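Local coordinates for protein putative hydrogenase (Pyrococcus furiosus, PDB 3LYU) that probably works as an oxidoreductase that binds FAD and a [2Fe-2S] cluster, and is represented here by a single alpha/beta domain of the longer protein, at residues G25-I30 with A86-V91; A39-E42 with D46-T49; T49-V52 with V58-K61; I72-P77 with K96-E101; E101-E106 with K128-P133. All coordinates share one frame; numbering follows the deposited sequence.

The domain is a parallel five-stranded sheet with helices on its two faces, and the contacts sample both. Contact 2 comes early in the chain, where helix 29-42 turns into strand 46-54; contact 3 takes over on that strand at Thr49, their centres about 14 Å apart. Both are nested within the loop closed by contact 1, which brings the turn after strand 20-26 to helix 84-104. Contacts 4 and 5 follow that helix toward its end, share Glu101 and have centres about 14 Å apart. Contacts 1 and 2 lie about 22 Å apart between centres. Helix 84-104 thus meets the turn after the first strand, an outer strand and helix 117-130.

Contact 1. Residues G25-I30 with A86-V91; sequences GAYTGI and ANMKNV
Tyr27 is the residue of 25-30 that reaches helix 84-104, and it lodges its phenol end between Met88, present as selenomethionine, and Val91. Gly25 and Ala26 finish the first strand of the parallel sheet. Ala26 then opens a type II' beta turn, closed by the bond from Gly29 N to Ala26 O (2.7 Å). Tyr27 takes the second place of the turn with a positive phi of 55°. Its ring leaves the turn with CG beside the backbone N (chi1 -58°), sending the hydroxyl toward the helix. Thr28 and Gly29 carry the chain round, and Ile30 lies in the first turn of helix 29-42.

Tyr27 OH lies 3.4 Å from Met88 CB and also 3.4 Å from Val91 CB. The selenomethionine chain bends about its CG-SE bond (chi3 67°), which brings Met88 CE to 3.8 Å from Tyr27 CZ. The Val91 side chain points back against the tyrosine, its CG1 3.9 Å from Tyr27 CZ, whereas the selenomethionine crosses it at about a right angle. As in ferredoxin reductase-like domains, the turn after the first strand may belong to a nucleotide site. Thr28 of a second subunit also packs on Tyr27 and Met88.

No hydrogen bond joins the two segments. The contact therefore rests on close van der Waals packing around a phenol whose oxygen has carbon neighbours in this helix, a fit of shape rather than of directed bonds.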
# COMPACT_ATOMS: atom_id res chain seq x y z
N GLY B 25 -14.48 -17.06 -8.40
CA GLY B 25 -14.11 -16.31 -9.58
C GLY B 25 -15.37 -16.01 -10.36
O GLY B 25 -16.04 -16.92 -10.83
N ALA B 26 -15.71 -14.73 -10.48
CA ALA B 26 -16.89 -14.34 -11.23
C ALA B 26 -16.51 -13.97 -12.66
O ALA B 26 -15.52 -13.28 -12.89
CB ALA B 26 -17.57 -13.17 -10.55
N TYR B 27 -17.30 -14.43 -13.62
CA TYR B 27 -17.04 -14.15 -15.02
C TYR B 27 -15.62 -14.57 -15.38
O TYR B 27 -15.21 -15.68 -15.04
CB TYR B 27 -17.26 -12.65 -15.32
CG TYR B 27 -18.66 -12.12 -14.99
CD1 TYR B 27 -18.91 -11.38 -13.83
CD2 TYR B 27 -19.74 -12.37 -15.85
CE1 TYR B 27 -20.19 -10.92 -13.52
CE2 TYR B 27 -21.03 -11.92 -15.54
CZ TYR B 27 -21.25 -11.19 -14.38
OH TYR B 27 -22.52 -10.75 -14.08
N THR B 28 -14.85 -13.70 -16.04
CA THR B 28 -13.48 -14.05 -16.43
C THR B 28 -12.53 -13.98 -15.24
O THR B 28 -11.34 -14.28 -15.36
CB THR B 28 -12.94 -13.11 -17.55
OG1 THR B 28 -12.71 -11.80 -17.02
CG2 THR B 28 -13.95 -13.01 -18.69
N GLY B 29 -13.07 -13.58 -14.09
CA GLY B 29 -12.25 -13.49 -12.90
C GLY B 29 -11.64 -14.83 -12.55
O GLY B 29 -10.64 -14.89 -11.85
N ILE B 30 -12.24 -15.92 -13.05
CA ILE B 30 -11.75 -17.28 -12.77
C ILE B 30 -10.36 -17.56 -13.36
O ILE B 30 -9.61 -18.38 -12.85
CB ILE B 30 -12.75 -18.36 -13.28
CG1 ILE B 30 -12.49 -19.70 -12.58
CG2 ILE B 30 -12.63 -18.53 -14.78
CD1 ILE B 30 -12.75 -19.68 -11.10
N ALA B 86 -29.65 -6.39 -16.67
CA ALA B 86 -30.68 -7.28 -16.19
C ALA B 86 -30.15 -8.70 -16.06
O ALA B 86 -30.59 -9.44 -15.18
CB ALA B 86 -31.85 -7.26 -17.15
N ASN B 87 -29.21 -9.07 -16.92
CA ASN B 87 -28.60 -10.41 -16.91
C ASN B 87 -27.56 -10.61 -15.81
O ASN B 87 -27.45 -11.69 -15.25
CB ASN B 87 -27.97 -10.72 -18.26
CG ASN B 87 -28.99 -10.82 -19.38
OD1 ASN B 87 -29.19 -9.87 -20.13
ND2 ASN B 87 -29.65 -11.97 -19.48
N MSE B 88 -26.78 -9.57 -15.53
CA MSE B 88 -25.76 -9.65 -14.51
C MSE B 88 -26.43 -9.82 -13.16
O MSE B 88 -25.89 -10.45 -12.26
CB MSE B 88 -24.92 -8.39 -14.50
CG MSE B 88 -24.18 -8.15 -15.80
SE MSE B 88 -22.95 -6.67 -15.66
CE MSE B 88 -21.70 -7.40 -14.41
N LYS B 89 -27.63 -9.24 -13.05
CA LYS B 89 -28.41 -9.30 -11.82
C LYS B 89 -28.67 -10.77 -11.46
O LYS B 89 -28.73 -11.13 -10.29
CB LYS B 89 -29.73 -8.55 -12.04
CG LYS B 89 -30.57 -8.34 -10.79
CD LYS B 89 -29.96 -7.32 -9.84
CE LYS B 89 -28.82 -7.93 -9.03
NZ LYS B 89 -28.21 -6.95 -8.08
N ASN B 90 -28.80 -11.60 -12.49
CA ASN B 90 -29.04 -13.03 -12.29
C ASN B 90 -27.79 -13.71 -11.78
O ASN B 90 -27.87 -14.61 -10.95
CB ASN B 90 -29.47 -13.69 -13.60
CG ASN B 90 -30.80 -13.16 -14.12
OD1 ASN B 90 -31.74 -12.91 -13.36
ND2 ASN B 90 -30.89 -13.00 -15.44
N VAL B 91 -26.64 -13.30 -12.29
CA VAL B 91 -25.37 -13.88 -11.86
C VAL B 91 -25.09 -13.44 -10.43
O VAL B 91 -24.57 -14.20 -9.63
CB VAL B 91 -24.19 -13.42 -12.75
CG1 VAL B 91 -22.91 -14.05 -12.25
CG2 VAL B 91 -24.43 -13.83 -14.19

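Contact 2. Residues A39-E42 with D46-T49; sequences AWQE and DVTT
The flat carboxamide of Gln41 lies with its modelled nitrogen end against Val47, a placement that is doubtful in its details. The indole of Trp40 makes no contact with 46-49; it meets Phe112 edge-to-face (T-shaped) and its NE1 is hydrogen-bonded to Pro14 O. These residues stand where helix 29-42 ends and the chain turns back into strand 46-54, inside a beta-alpha-beta unit of the parallel sheet.

Gln41 reaches the strand because CG lies anti to the backbone N (chi1 -172°) and the chain then bends at chi2 (75°). Its CB packs on Val47 CG1 at 3.8 Å, while the backbones come within 5.9 Å between Gln41 CA and Val47 CA. Val47 turns its side chain to the helix, and there also touches Ala37, one turn earlier on the helix.

As modelled, Gln41 NE2 is 2.9 Å from Val47 N, which sets two donors against each other, and it also crowds Val47 CG1. The rotation of the amide is therefore doubtful. What can be relied on is the apolar part: an aliphatic stem laid against a buried valine at the helix-to-strand turn.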
# COMPACT_ATOMS: atom_id res chain seq x y z
N ALA B 39 -1.99 -23.17 -6.53
CA ALA B 39 -0.86 -23.06 -5.61
C ALA B 39 -1.26 -23.25 -4.14
O ALA B 39 -0.47 -23.75 -3.34
CB ALA B 39 -0.19 -21.73 -5.79
N TRP B 40 -2.47 -22.84 -3.78
CA TRP B 40 -2.91 -23.01 -2.40
C TRP B 40 -3.16 -24.48 -2.09
O TRP B 40 -2.90 -24.93 -0.98
CB TRP B 40 -4.18 -22.22 -2.12
CG TRP B 40 -3.93 -20.81 -1.72
CD1 TRP B 40 -2.80 -20.31 -1.12
CD2 TRP B 40 -4.86 -19.72 -1.77
NE1 TRP B 40 -2.97 -18.98 -0.79
CE2 TRP B 40 -4.23 -18.59 -1.18
CE3 TRP B 40 -6.17 -19.58 -2.26
CZ2 TRP B 40 -4.86 -17.35 -1.06
CZ3 TRP B 40 -6.81 -18.34 -2.14
CH2 TRP B 40 -6.14 -17.24 -1.54
N GLN B 41 -3.66 -25.23 -3.07
CA GLN B 41 -3.93 -26.64 -2.89
C GLN B 41 -2.61 -27.37 -2.66
O GLN B 41 -2.48 -28.14 -1.72
CB GLN B 41 -4.64 -27.20 -4.13
CG GLN B 41 -5.15 -28.64 -4.00
CD GLN B 41 -6.42 -28.77 -3.15
OE1 GLN B 41 -6.88 -29.89 -2.89
NE2 GLN B 41 -6.99 -27.65 -2.73
N GLU B 42 -1.63 -27.10 -3.51
CA GLU B 42 -0.30 -27.72 -3.41
C GLU B 42 0.39 -27.42 -2.08
O GLU B 42 1.17 -28.23 -1.58
CB GLU B 42 0.58 -27.23 -4.57
CG GLU B 42 1.82 -28.07 -4.85
CD GLU B 42 1.45 -29.45 -5.33
OE1 GLU B 42 0.50 -29.56 -6.15
OE2 GLU B 42 2.12 -30.43 -4.90
N ASP B 46 -7.24 -26.97 1.51
CA ASP B 46 -8.36 -27.67 0.91
C ASP B 46 -9.18 -26.61 0.20
O ASP B 46 -10.19 -26.13 0.73
CB ASP B 46 -9.21 -28.34 2.00
CG ASP B 46 -10.48 -28.96 1.45
OD1 ASP B 46 -10.39 -29.96 0.70
OD2 ASP B 46 -11.58 -28.46 1.76
N VAL B 47 -8.76 -26.22 -1.00
CA VAL B 47 -9.48 -25.19 -1.71
C VAL B 47 -10.52 -25.76 -2.67
O VAL B 47 -10.28 -26.73 -3.38
CB VAL B 47 -8.49 -24.25 -2.47
CG1 VAL B 47 -7.64 -25.05 -3.43
CG2 VAL B 47 -9.26 -23.16 -3.22
N THR B 48 -11.71 -25.16 -2.65
CA THR B 48 -12.80 -25.57 -3.53
C THR B 48 -13.13 -24.27 -4.26
O THR B 48 -13.42 -23.25 -3.62
CB THR B 48 -14.03 -26.04 -2.74
OG1 THR B 48 -14.75 -24.90 -2.28
CG2 THR B 48 -13.62 -26.89 -1.55
N THR B 49 -13.06 -24.30 -5.58
CA THR B 49 -13.32 -23.10 -6.36
C THR B 49 -14.74 -23.01 -6.87
O THR B 49 -15.39 -24.02 -7.14
CB THR B 49 -12.37 -22.99 -7.59
OG1 THR B 49 -12.53 -24.13 -8.43
CG2 THR B 49 -10.92 -22.87 -7.14

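Contact 3. Residues T49-V52 with V58-K61; sequences TLHV and VILK
His51 NE2 is hydrogen-bonded to Tyr27 O, in the turn that follows the neighbouring strand 20-26, and this bond helps to orient the imidazole that meets Val58 and Ile59. The setting is the Rossmann-like parallel sheet: His51 sits on strand 46-54, and residues 58-61 form the irregular link from that strand to helix 61-65.

The imidazole stands up from the strand with CG anti to the backbone N (chi1 -175°), and its CE1 side faces the link. There Ile59 N lies close to the ring plane, at the edge, 3.8 Å from His51 CE1. Val58 CA comes equally near, 3.8 Å from His51 CE1, but obliquely. The main chain of the link does the touching, therefore, more than its side chains, and no hydrogen bond passes between the two segments.

Ile30 of helix 29-42 touches both His51 and Ile59, and His71 of the adjacent strand packs on the imidazole as well. Leu50 and Val52 meet helix 84-104 instead, so successive residues of the strand serve different layers of the fold. On the link, Val58 also touches Val73, and Ile59 reaches Leu85 of a second subunit.

With its donor bond spent on the first-strand turn, the ring offers the link its carbon corner. Among the side chains the approach is looser: His51 CE1 is 4.4 Å from Ile59 CG2, and His51 ND1 is 4.5 Å from Val58 CB.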
# COMPACT_ATOMS: atom_id res chain seq x y z
N THR B 49 -13.06 -24.30 -5.58
CA THR B 49 -13.32 -23.10 -6.36
C THR B 49 -14.74 -23.01 -6.87
O THR B 49 -15.39 -24.02 -7.14
CB THR B 49 -12.37 -22.99 -7.59
OG1 THR B 49 -12.53 -24.13 -8.43
CG2 THR B 49 -10.92 -22.87 -7.14
N LEU B 50 -15.22 -21.79 -7.00
CA LEU B 50 -16.56 -21.58 -7.49
C LEU B 50 -16.49 -20.60 -8.65
O LEU B 50 -15.94 -19.52 -8.51
CB LEU B 50 -17.46 -21.02 -6.38
CG LEU B 50 -18.80 -20.41 -6.84
CD1 LEU B 50 -19.69 -21.48 -7.42
CD2 LEU B 50 -19.48 -19.72 -5.67
N HIS B 51 -17.03 -20.99 -9.80
CA HIS B 51 -17.03 -20.11 -10.95
C HIS B 51 -18.47 -19.78 -11.31
O HIS B 51 -19.22 -20.67 -11.73
CB HIS B 51 -16.35 -20.75 -12.16
CG HIS B 51 -16.21 -19.83 -13.34
ND1 HIS B 51 -16.02 -20.28 -14.63
CD2 HIS B 51 -16.22 -18.48 -13.42
CE1 HIS B 51 -15.92 -19.25 -15.45
NE2 HIS B 51 -16.04 -18.14 -14.74
N VAL B 52 -18.86 -18.52 -11.13
CA VAL B 52 -20.22 -18.11 -11.47
C VAL B 52 -20.11 -17.20 -12.70
O VAL B 52 -19.47 -16.15 -12.66
CB VAL B 52 -20.91 -17.36 -10.31
CG1 VAL B 52 -22.37 -17.09 -10.66
CG2 VAL B 52 -20.81 -18.18 -9.02
N VAL B 58 -18.02 -20.39 -19.41
CA VAL B 58 -17.24 -21.18 -18.47
C VAL B 58 -15.91 -21.53 -19.14
O VAL B 58 -15.86 -21.80 -20.34
CB VAL B 58 -18.02 -22.45 -17.98
CG1 VAL B 58 -19.04 -22.88 -19.01
CG2 VAL B 58 -17.06 -23.59 -17.66
N ILE B 59 -14.84 -21.47 -18.36
CA ILE B 59 -13.50 -21.75 -18.86
C ILE B 59 -12.68 -22.37 -17.73
O ILE B 59 -13.01 -22.22 -16.57
CB ILE B 59 -12.81 -20.44 -19.34
CG1 ILE B 59 -11.54 -20.76 -20.13
CG2 ILE B 59 -12.51 -19.53 -18.16
CD1 ILE B 59 -11.78 -21.56 -21.42
N LEU B 60 -11.62 -23.09 -18.10
CA LEU B 60 -10.73 -23.75 -17.14
C LEU B 60 -11.37 -24.81 -16.26
O LEU B 60 -10.72 -25.31 -15.34
CB LEU B 60 -10.07 -22.71 -16.23
CG LEU B 60 -8.71 -22.16 -16.62
CD1 LEU B 60 -8.62 -21.89 -18.12
CD2 LEU B 60 -8.48 -20.88 -15.82
N LYS B 61 -12.62 -25.17 -16.54
CA LYS B 61 -13.34 -26.18 -15.76
C LYS B 61 -12.54 -27.46 -15.50
O LYS B 61 -12.38 -27.90 -14.36
CB LYS B 61 -14.66 -26.53 -16.44
CG LYS B 61 -15.45 -27.61 -15.72
CD LYS B 61 -16.80 -27.85 -16.37
CE LYS B 61 -17.60 -28.89 -15.60
NZ LYS B 61 -16.89 -30.19 -15.59

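Contact 4. Residues I72-P77 with K96-E101; sequences IVEPVP and KEKVRE
Glu74 and Lys98 join strand 70-76 to helix 84-104 through a salt bridge, with Lys98 NZ donating to Glu74 OE2 at 3.0 Å. The strand is the outermost one on its side of the parallel sheet within this chain, and the helix lies across one face of that Rossmann-like sheet. The ammonium comes from above the carboxylate, 67° out of its plane, rather than within it.

The stems of the two side chains also touch, Glu74 CG lying 3.7 Å from Lys98 CG as the chains cross at about a right angle. Ile72 CG2 also touches the lysine, 4.0 Å from Lys98 CE. Lys98 owes its compact course to bends at chi2 (-46°) and chi4 (-55°), the second turning NZ back toward the glutamate.

Further out, the other oxygen of Glu74, OE1, makes a salt bridge with Arg94, one turn earlier on the helix. The glutamate is thus held by two cations, which would be expected to favour its charged form. Backbone bonds between Ile72 and Glu74 and the adjacent strand 46-54 keep the bases of these side chains in place, and Leu50 of that strand packs on both residues.

Glu74, Lys98 and Glu101 form a salt-bridge network, its second arm a long one: Glu101 OE1 stands 3.7 Å from Lys98 NZ, and 6.7 Å from Glu74 OE2.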
# COMPACT_ATOMS: atom_id res chain seq x y z
N ILE B 72 -16.62 -25.94 -8.44
CA ILE B 72 -18.04 -25.75 -8.72
C ILE B 72 -18.29 -24.73 -9.82
O ILE B 72 -17.69 -23.65 -9.83
CB ILE B 72 -18.82 -25.26 -7.46
CG1 ILE B 72 -18.54 -26.20 -6.27
CG2 ILE B 72 -20.31 -25.17 -7.77
CD1 ILE B 72 -18.78 -27.67 -6.57
N VAL B 73 -19.18 -25.06 -10.75
CA VAL B 73 -19.51 -24.14 -11.84
C VAL B 73 -21.02 -23.91 -11.82
O VAL B 73 -21.80 -24.85 -11.81
CB VAL B 73 -19.09 -24.71 -13.24
CG1 VAL B 73 -19.31 -23.65 -14.32
CG2 VAL B 73 -17.63 -25.13 -13.23
N GLU B 74 -21.42 -22.64 -11.81
CA GLU B 74 -22.83 -22.26 -11.82
C GLU B 74 -23.10 -21.43 -13.07
O GLU B 74 -22.98 -20.21 -13.03
CB GLU B 74 -23.16 -21.44 -10.57
CG GLU B 74 -23.19 -22.24 -9.30
CD GLU B 74 -24.23 -23.35 -9.34
OE1 GLU B 74 -25.38 -23.07 -9.74
OE2 GLU B 74 -23.90 -24.49 -8.96
N PRO B 75 -23.47 -22.08 -14.19
CA PRO B 75 -23.75 -21.39 -15.46
C PRO B 75 -25.14 -20.76 -15.50
O PRO B 75 -26.15 -21.46 -15.51
CB PRO B 75 -23.58 -22.49 -16.50
CG PRO B 75 -24.16 -23.67 -15.79
CD PRO B 75 -23.58 -23.55 -14.37
N VAL B 76 -25.17 -19.44 -15.53
CA VAL B 76 -26.42 -18.72 -15.58
C VAL B 76 -26.73 -18.46 -17.07
O VAL B 76 -25.85 -18.06 -17.84
CB VAL B 76 -26.30 -17.39 -14.81
CG1 VAL B 76 -27.65 -16.71 -14.71
CG2 VAL B 76 -25.74 -17.65 -13.42
N PRO B 77 -27.98 -18.71 -17.49
CA PRO B 77 -28.42 -18.52 -18.88
C PRO B 77 -28.39 -17.06 -19.33
O PRO B 77 -28.98 -16.18 -18.69
CB PRO B 77 -29.83 -19.09 -18.87
CG PRO B 77 -30.30 -18.77 -17.47
CD PRO B 77 -29.11 -19.16 -16.65
N LYS B 96 -24.84 -15.03 -4.59
CA LYS B 96 -25.14 -14.90 -3.16
C LYS B 96 -25.71 -16.22 -2.67
O LYS B 96 -25.30 -16.73 -1.63
CB LYS B 96 -26.19 -13.81 -2.93
CG LYS B 96 -25.96 -12.57 -3.76
CD LYS B 96 -27.09 -11.57 -3.57
CE LYS B 96 -27.00 -10.88 -2.23
NZ LYS B 96 -28.03 -9.82 -2.12
N GLU B 97 -26.64 -16.77 -3.45
CA GLU B 97 -27.30 -18.02 -3.12
C GLU B 97 -26.34 -19.20 -2.91
O GLU B 97 -26.45 -19.91 -1.92
CB GLU B 97 -28.33 -18.38 -4.20
CG GLU B 97 -29.37 -17.29 -4.46
CD GLU B 97 -30.41 -17.68 -5.50
OE1 GLU B 97 -30.01 -18.13 -6.60
OE2 GLU B 97 -31.61 -17.52 -5.23
N LYS B 98 -25.42 -19.40 -3.85
CA LYS B 98 -24.47 -20.51 -3.75
C LYS B 98 -23.49 -20.37 -2.59
O LYS B 98 -23.15 -21.36 -1.94
CB LYS B 98 -23.68 -20.68 -5.05
CG LYS B 98 -23.72 -22.10 -5.63
CD LYS B 98 -23.46 -23.17 -4.57
CE LYS B 98 -23.28 -24.55 -5.17
NZ LYS B 98 -24.43 -24.95 -6.03
N VAL B 99 -23.05 -19.14 -2.33
CA VAL B 99 -22.12 -18.86 -1.23
C VAL B 99 -22.85 -19.06 0.10
O VAL B 99 -22.37 -19.76 0.99
CB VAL B 99 -21.59 -17.42 -1.33
CG1 VAL B 99 -20.76 -17.07 -0.10
CG2 VAL B 99 -20.75 -17.27 -2.59
N ARG B 100 -24.01 -18.43 0.22
CA ARG B 100 -24.84 -18.55 1.40
C ARG B 100 -25.03 -20.04 1.68
O ARG B 100 -24.94 -20.49 2.82
CB ARG B 100 -26.20 -17.91 1.13
CG ARG B 100 -27.27 -18.21 2.17
CD ARG B 100 -27.04 -17.38 3.41
NE ARG B 100 -27.30 -15.97 3.16
CZ ARG B 100 -27.05 -15.00 4.04
NH1 ARG B 100 -26.52 -15.29 5.22
NH2 ARG B 100 -27.33 -13.74 3.73
N GLU B 101 -25.28 -20.79 0.62
CA GLU B 101 -25.49 -22.23 0.70
C GLU B 101 -24.25 -23.02 1.11
O GLU B 101 -24.36 -24.05 1.79
CB GLU B 101 -26.01 -22.73 -0.65
CG GLU B 101 -25.82 -24.21 -0.89
CD GLU B 101 -26.21 -24.62 -2.30
OE1 GLU B 101 -25.85 -25.75 -2.72
OE2 GLU B 101 -26.87 -23.82 -2.99

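Contact 5. Residues E101-E106 with K128-P133; sequences ELLESE and KEYGVP
Tyr130, at the end of helix 117-130, lays its ring against Leu103 and sends its hydroxyl toward Glu104, both near the C-terminal end of helix 84-104. Its CG lies beside the backbone N and opposite the carbonyl carbon (chi1 -65°), which swings the phenol across to the other helix. Leu103 adopts a similar first torsion, and its CB stands over one face of the ring, displaced toward the rim. This is a CH-pi contact: Leu103 CB is 3.9 Å from the Tyr130 ring centroid and 14° off the normal. The leucine branch follows along the ring, with CD2 4.0 Å from Tyr130 CD1. Leu103 O closes in on the same part of the ring, 3.6 Å from Tyr130 CD2.

Glu104 behaves differently. Its CG is turned away from the backbone N, and the chain then runs extended, passing alongside the phenol. Glu104 CB lies 3.6 Å from Tyr130 OH, and the carboxylate comes nearly parallel to the ring, their planes 18° apart. Glu104 OE1 ends 2.7 Å from Tyr130 OH. The same hydroxyl receives a weak hydrogen bond from Arg100, one turn back from Glu104.

Gly131 follows the helix with a positive phi, and the chain heads through Val132 and Pro133 into strand 134-136, the outermost on this side of the sheet within this chain. Leu103, meanwhile, packs inward on Val126 of helix 117-130, while Leu102 O binds Trp108 NE1 ahead of strand 110-114. The contact therefore ties together the C-terminal ends of two neighbouring helices, just before the chain returns to the sheet after each helix.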
# COMPACT_ATOMS: atom_id res chain seq x y z
N GLU B 101 -25.28 -20.79 0.62
CA GLU B 101 -25.49 -22.23 0.70
C GLU B 101 -24.25 -23.02 1.11
O GLU B 101 -24.36 -24.05 1.79
CB GLU B 101 -26.01 -22.73 -0.65
CG GLU B 101 -25.82 -24.21 -0.89
CD GLU B 101 -26.21 -24.62 -2.30
OE1 GLU B 101 -25.85 -25.75 -2.72
OE2 GLU B 101 -26.87 -23.82 -2.99
N LEU B 102 -23.08 -22.56 0.69
CA LEU B 102 -21.83 -23.24 1.02
C LEU B 102 -21.30 -22.90 2.40
O LEU B 102 -20.54 -23.67 2.98
CB LEU B 102 -20.77 -22.91 -0.02
CG LEU B 102 -20.87 -23.60 -1.38
CD1 LEU B 102 -19.86 -22.95 -2.32
CD2 LEU B 102 -20.59 -25.09 -1.23
N LEU B 103 -21.68 -21.75 2.91
CA LEU B 103 -21.24 -21.32 4.23
C LEU B 103 -22.21 -21.84 5.29
O LEU B 103 -21.82 -22.12 6.42
CB LEU B 103 -21.17 -19.80 4.31
CG LEU B 103 -19.91 -19.13 3.78
CD1 LEU B 103 -19.54 -19.68 2.42
CD2 LEU B 103 -20.13 -17.63 3.72
N GLU B 104 -23.47 -21.96 4.89
CA GLU B 104 -24.53 -22.45 5.78
C GLU B 104 -24.41 -23.97 5.82
O GLU B 104 -24.91 -24.62 6.73
CB GLU B 104 -25.90 -22.04 5.25
CG GLU B 104 -26.97 -21.89 6.32
CD GLU B 104 -28.20 -21.14 5.81
OE1 GLU B 104 -28.06 -20.01 5.30
OE2 GLU B 104 -29.32 -21.69 5.93
N SER B 105 -23.74 -24.51 4.80
CA SER B 105 -23.50 -25.94 4.72
C SER B 105 -22.22 -26.22 5.51
O SER B 105 -22.22 -26.18 6.74
CB SER B 105 -23.33 -26.37 3.25
OG SER B 105 -23.14 -27.78 3.14
N GLU B 106 -21.12 -26.46 4.80
CA GLU B 106 -19.84 -26.73 5.43
C GLU B 106 -19.21 -25.50 6.09
O GLU B 106 -19.76 -24.39 6.03
CB GLU B 106 -18.89 -27.33 4.39
CG GLU B 106 -19.04 -26.68 3.03
CD GLU B 106 -18.93 -27.68 1.89
OE1 GLU B 106 -17.85 -28.29 1.73
OE2 GLU B 106 -19.92 -27.85 1.15
N LYS B 128 -19.39 -11.82 5.94
CA LYS B 128 -19.30 -11.17 7.25
C LYS B 128 -20.42 -11.74 8.12
O LYS B 128 -20.38 -11.68 9.35
CB LYS B 128 -19.46 -9.65 7.11
CG LYS B 128 -20.78 -9.21 6.47
CD LYS B 128 -21.43 -8.04 7.23
CE LYS B 128 -20.63 -6.75 7.12
NZ LYS B 128 -20.96 -6.01 5.87
N GLU B 129 -21.41 -12.33 7.45
CA GLU B 129 -22.56 -12.92 8.11
C GLU B 129 -22.21 -14.18 8.90
O GLU B 129 -22.80 -14.45 9.94
CB GLU B 129 -23.60 -13.28 7.05
CG GLU B 129 -24.97 -13.71 7.59
CD GLU B 129 -25.92 -12.53 7.74
OE1 GLU B 129 -25.56 -11.55 8.41
OE2 GLU B 129 -27.04 -12.60 7.17
N TYR B 130 -21.23 -14.94 8.40
CA TYR B 130 -20.81 -16.19 9.04
C TYR B 130 -19.51 -16.18 9.84
O TYR B 130 -19.12 -17.21 10.40
CB TYR B 130 -20.74 -17.30 7.98
CG TYR B 130 -22.08 -17.64 7.38
CD1 TYR B 130 -22.78 -16.71 6.61
CD2 TYR B 130 -22.69 -18.87 7.64
CE1 TYR B 130 -24.04 -16.99 6.12
CE2 TYR B 130 -23.95 -19.16 7.15
CZ TYR B 130 -24.62 -18.22 6.39
OH TYR B 130 -25.89 -18.50 5.93
N GLY B 131 -18.84 -15.04 9.91
CA GLY B 131 -17.60 -14.95 10.66
C GLY B 131 -16.39 -15.54 9.97
O GLY B 131 -15.39 -15.88 10.63
N VAL B 132 -16.46 -15.67 8.64
CA VAL B 132 -15.35 -16.21 7.84
C VAL B 132 -14.51 -15.05 7.28
O VAL B 132 -15.05 -14.13 6.68
CB VAL B 132 -15.86 -17.08 6.66
CG1 VAL B 132 -14.68 -17.55 5.81
CG2 VAL B 132 -16.63 -18.28 7.19
N PRO B 133 -13.18 -15.09 7.48
CA PRO B 133 -12.30 -14.02 6.98
C PRO B 133 -12.24 -13.97 5.46
O PRO B 133 -12.30 -15.01 4.80
CB PRO B 133 -10.95 -14.37 7.60
CG PRO B 133 -11.01 -15.87 7.72
CD PRO B 133 -12.41 -16.10 8.22